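Cel44C (Paenibacillus polymyxa, PDB 2YIH) hydrolyses internal beta-1,4-glucan linkages of xyloglucan and probably of cellulose through its family 44 glycoside hydrolase module, part of a longer multidomain protein. Local coordinates at residues M40-L45 against M387-K392. The protein carries 8 engineered substitutions. Sequence-based numbering, arbitrary orientation.
Sequences MAARRL and MANYWK. With EDO (1,2-ethanediol), chain O.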
ATOM      1  N   MET A  40      -7.207   4.129 -10.202  1.00  8.96           N
ATOM      2  CA  MET A  40      -6.250   4.274  -9.108  1.00  8.72           C
ATOM      3  C   MET A  40      -5.747   5.721  -9.048  1.00  8.40           C
ATOM      4  O   MET A  40      -5.692   6.390 -10.068  1.00  8.28           O
ATOM      5  CB  MET A  40      -5.042   3.348  -9.368  1.00  8.98           C
ATOM      6  CG  MET A  40      -5.420   1.863  -9.305  1.00  9.21           C
ATOM      7  SD  MET A  40      -5.725   1.303  -7.607  1.00  9.88           S
ATOM      8  CE  MET A  40      -6.186  -0.398  -7.978  1.00  9.24           C
ATOM      9  N   ALA A  41      -5.305   6.147  -7.867  1.00  7.86           N
ATOM     10  CA  ALA A  41      -4.652   7.453  -7.681  1.00  7.66           C
ATOM     11  C   ALA A  41      -3.167   7.335  -7.350  1.00  7.82           C
ATOM     12  O   ALA A  41      -2.442   8.340  -7.316  1.00  8.18           O
ATOM     13  CB  ALA A  41      -5.418   8.323  -6.558  1.00  7.78           C
ATOM     14  N   ALA A  42      -2.703   6.114  -7.102  1.00  7.36           N
ATOM     15  CA  ALA A  42      -1.296   5.938  -6.711  1.00  7.13           C
ATOM     16  C   ALA A  42      -0.752   4.622  -7.256  1.00  6.80           C
ATOM     17  O   ALA A  42      -1.420   3.608  -7.200  1.00  6.87           O
ATOM     18  CB  ALA A  42      -1.145   5.970  -5.160  1.00  7.17           C
ATOM     19  N   ARG A  43       0.473   4.658  -7.768  1.00  6.92           N
ATOM     20  CA  ARG A  43       1.143   3.447  -8.269  1.00  6.75           C
ATOM     21  C   ARG A  43       2.512   3.334  -7.628  1.00  7.08           C
ATOM     22  O   ARG A  43       3.201   4.349  -7.479  1.00  7.64           O
ATOM     23  CB  ARG A  43       1.251   3.520  -9.813  1.00  6.88           C
ATOM     24  CG  ARG A  43      -0.150   3.477 -10.451  1.00  6.98           C
ATOM     25  CD  ARG A  43      -0.111   3.665 -11.982  1.00  6.95           C
ATOM     26  NE  ARG A  43       0.530   2.546 -12.689  1.00  7.59           N
ATOM     27  CZ  ARG A  43       1.650   2.655 -13.395  1.00  7.47           C
ATOM     28  NH1 ARG A  43       2.361   3.780 -13.363  1.00  7.83           N
ATOM     29  NH2 ARG A  43       2.085   1.629 -14.100  1.00  8.22           N
ATOM     30  N   ARG A  44       2.938   2.111  -7.284  1.00  7.22           N
ATOM     31  CA  ARG A  44       4.239   1.891  -6.645  1.00  6.93           C
ATOM     32  C   ARG A  44       5.054   0.963  -7.526  1.00  7.22           C
ATOM     33  O   ARG A  44       4.543  -0.050  -7.996  1.00  7.45           O
ATOM     34  CB  ARG A  44       4.041   1.205  -5.293  1.00  6.95           C
ATOM     35  CG  ARG A  44       5.352   0.694  -4.631  1.00  6.69           C
ATOM     36  CD  ARG A  44       5.031   0.319  -3.197  1.00  6.39           C
ATOM     37  NE  ARG A  44       6.215  -0.165  -2.457  1.00  6.52           N
ATOM     38  CZ  ARG A  44       6.524  -1.446  -2.277  1.00  6.51           C
ATOM     39  NH1 ARG A  44       5.878  -2.413  -2.948  1.00  6.57           N
ATOM     40  NH2 ARG A  44       7.556  -1.765  -1.473  1.00  6.34           N
ATOM     41  N   LEU A  45       6.342   1.282  -7.664  1.00  7.07           N
ATOM     42  CA  LEU A  45       7.301   0.369  -8.292  1.00  7.33           C
ATOM     43  C   LEU A  45       8.205  -0.107  -7.139  1.00  7.58           C
ATOM     44  O   LEU A  45       9.135   0.600  -6.730  1.00  8.07           O
ATOM     45  CB  LEU A  45       8.104   1.099  -9.382  1.00  7.46           C
ATOM     46  CG  LEU A  45       9.159   0.227 -10.080  1.00  7.75           C
ATOM     47  CD1 LEU A  45       8.503  -0.927 -10.827  1.00  8.13           C
ATOM     48  CD2 LEU A  45       9.978   1.072 -11.037  1.00  7.60           C
ATOM     49  N   MET A 387      -1.281   6.524   2.132  1.00  7.78           N
ATOM     50  CA  MET A 387      -1.097   5.825   0.863  1.00  7.65           C
ATOM     51  C   MET A 387      -1.169   4.331   1.144  1.00  7.78           C
ATOM     52  O   MET A 387      -0.717   3.856   2.219  1.00  8.28           O
ATOM     53  CB  MET A 387       0.241   6.204   0.204  1.00  7.84           C
ATOM     54  CG  MET A 387       0.504   5.516  -1.151  1.00  8.11           C
ATOM     55  SD  MET A 387       2.024   6.222  -1.854  1.00  9.88           S
ATOM     56  CE  MET A 387       1.545   7.907  -2.219  1.00  9.27           C
ATOM     57  N   ALA A 388      -1.764   3.578   0.211  1.00  7.73           N
ATOM     58  CA  ALA A 388      -1.844   2.123   0.393  1.00  7.59           C
ATOM     59  C   ALA A 388      -1.833   1.492  -0.975  1.00  7.73           C
ATOM     60  O   ALA A 388      -2.517   1.975  -1.866  1.00  7.61           O
ATOM     61  CB  ALA A 388      -3.146   1.700   1.144  1.00  7.80           C
ATOM     62  N   ASN A 389      -1.093   0.392  -1.118  1.00  7.61           N
ATOM     63  CA  ASN A 389      -0.855  -0.228  -2.440  1.00  7.51           C
ATOM     64  C   ASN A 389      -1.066  -1.754  -2.342  1.00  7.69           C
ATOM     65  O   ASN A 389      -0.322  -2.465  -1.662  1.00  7.18           O
ATOM     66  CB  ASN A 389       0.581   0.093  -2.952  1.00  7.89           C
ATOM     67  CG  ASN A 389       0.849   1.572  -3.029  1.00  8.29           C
ATOM     68  OD1 ASN A 389       0.720   2.219  -4.116  1.00  9.66           O
ATOM     69  ND2 ASN A 389       1.207   2.146  -1.907  1.00  7.74           N
ATOM     70  N   TYR A 390      -2.156  -2.220  -2.934  1.00  7.52           N
ATOM     71  CA  TYR A 390      -2.428  -3.660  -3.027  1.00  7.90           C
ATOM     72  C   TYR A 390      -1.258  -4.394  -3.720  1.00  8.16           C
ATOM     73  O   TYR A 390      -0.576  -3.826  -4.596  1.00  7.61           O
ATOM     74  CB  TYR A 390      -3.699  -3.830  -3.855  1.00  7.98           C
ATOM     75  CG  TYR A 390      -4.035  -5.239  -4.181  1.00  7.49           C
ATOM     76  CD1 TYR A 390      -4.475  -6.103  -3.192  1.00  7.85           C
ATOM     77  CD2 TYR A 390      -3.861  -5.727  -5.485  1.00  7.72           C
ATOM     78  CE1 TYR A 390      -4.782  -7.428  -3.483  1.00  7.79           C
ATOM     79  CE2 TYR A 390      -4.219  -7.048  -5.813  1.00  7.77           C
ATOM     80  CZ  TYR A 390      -4.633  -7.894  -4.779  1.00  7.98           C
ATOM     81  OH  TYR A 390      -4.962  -9.196  -5.049  1.00  8.72           O
ATOM     82  N   TRP A 391      -0.996  -5.615  -3.259  1.00  8.57           N
ATOM     83  CA  TRP A 391      -0.019  -6.489  -3.931  1.00  9.36           C
ATOM     84  C   TRP A 391      -0.717  -7.778  -4.413  1.00  9.30           C
ATOM     85  O   TRP A 391      -1.381  -8.459  -3.640  1.00  8.64           O
ATOM     86  CB  TRP A 391       1.112  -6.840  -2.943  1.00  9.70           C
ATOM     87  CG  TRP A 391       2.099  -7.742  -3.575  1.00 10.12           C
ATOM     88  CD1 TRP A 391       2.042  -9.117  -3.628  1.00 11.30           C
ATOM     89  CD2 TRP A 391       3.279  -7.354  -4.279  1.00 10.43           C
ATOM     90  NE1 TRP A 391       3.124  -9.600  -4.348  1.00 11.14           N
ATOM     91  CE2 TRP A 391       3.893  -8.538  -4.763  1.00 11.20           C
ATOM     92  CE3 TRP A 391       3.872  -6.123  -4.563  1.00 10.26           C
ATOM     93  CZ2 TRP A 391       5.100  -8.515  -5.495  1.00 11.17           C
ATOM     94  CZ3 TRP A 391       5.076  -6.099  -5.299  1.00 11.15           C
ATOM     95  CH2 TRP A 391       5.645  -7.284  -5.785  1.00 11.06           C
ATOM     96  N   LYS A 392      -0.522  -8.145  -5.680  1.00  9.27           N
ATOM     97  CA  LYS A 392      -1.099  -9.391  -6.193  1.00  9.82           C
ATOM     98  C   LYS A 392      -0.336 -10.640  -5.679  1.00 10.35           C
ATOM     99  O   LYS A 392       0.765 -10.942  -6.169  1.00 10.43           O
ATOM    100  CB  LYS A 392      -1.038  -9.393  -7.721  1.00  9.83           C
ATOM    101  CG  LYS A 392      -1.857  -8.294  -8.417  1.00 10.12           C
ATOM    102  CD  LYS A 392      -1.677  -8.447  -9.957  1.00 11.07           C
ATOM    103  CE  LYS A 392      -2.525  -9.608 -10.506  1.00 10.99           C
ATOM    104  NZ  LYS A 392      -2.374  -9.719 -12.029  1.00 10.38           N
TER
HETATM  105  C1  EDO O1532      -0.346 -11.300 -15.903  0.50 21.86           C
HETATM  106  O1  EDO O1532      -1.343 -12.158 -16.458  0.50 21.38           O
HETATM  107  C2  EDO O1532      -0.781 -10.895 -14.503  0.50 21.57           C
HETATM  108  O2  EDO O1532      -0.224 -11.824 -13.567  0.50 21.52           O
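R44 and N389 meet side chain to side chain: CB of R44 lies 3.9 Å from CG of N389, and their CA atoms are 6.9 Å apart. N389 CG stands anti to its own carbonyl carbon (chi1 -57°), which brings its amide group against strand 42-45 between A42 and R44. A thinner apolar touch flanks this pair, with A42 CB 4.4 Å from M387 CG. Among polar groups, the R44 chain, extended from CG to NE, leaves its guanidinium beside W391. NH1 of R44 approaches CZ3 of W391 at 4.4 Å, a loose contact in which CZ3 lies at the guanidinium edge, near its plane, while NH1 meets the indole obliquely. That NH1 is hydrogen-bonded to N31 OD1, while N31 ND2 binds the carbonyl of Y390, so one asparagine ties both segments together. At the far end K392 NZ donates to G396 O and, weakly, to O2 of a 1,2-ethanediol at 3.4 Å. Strands 42-45 and 387-390 cross at 65°, their axes 7.5 Å apart. They flank strand 29-30 in the closed eight-stranded TIM barrel, and R44 and N389 pack against T357 of strand 353-359, whereas R43 and L45 turn outward onto helix 90-102.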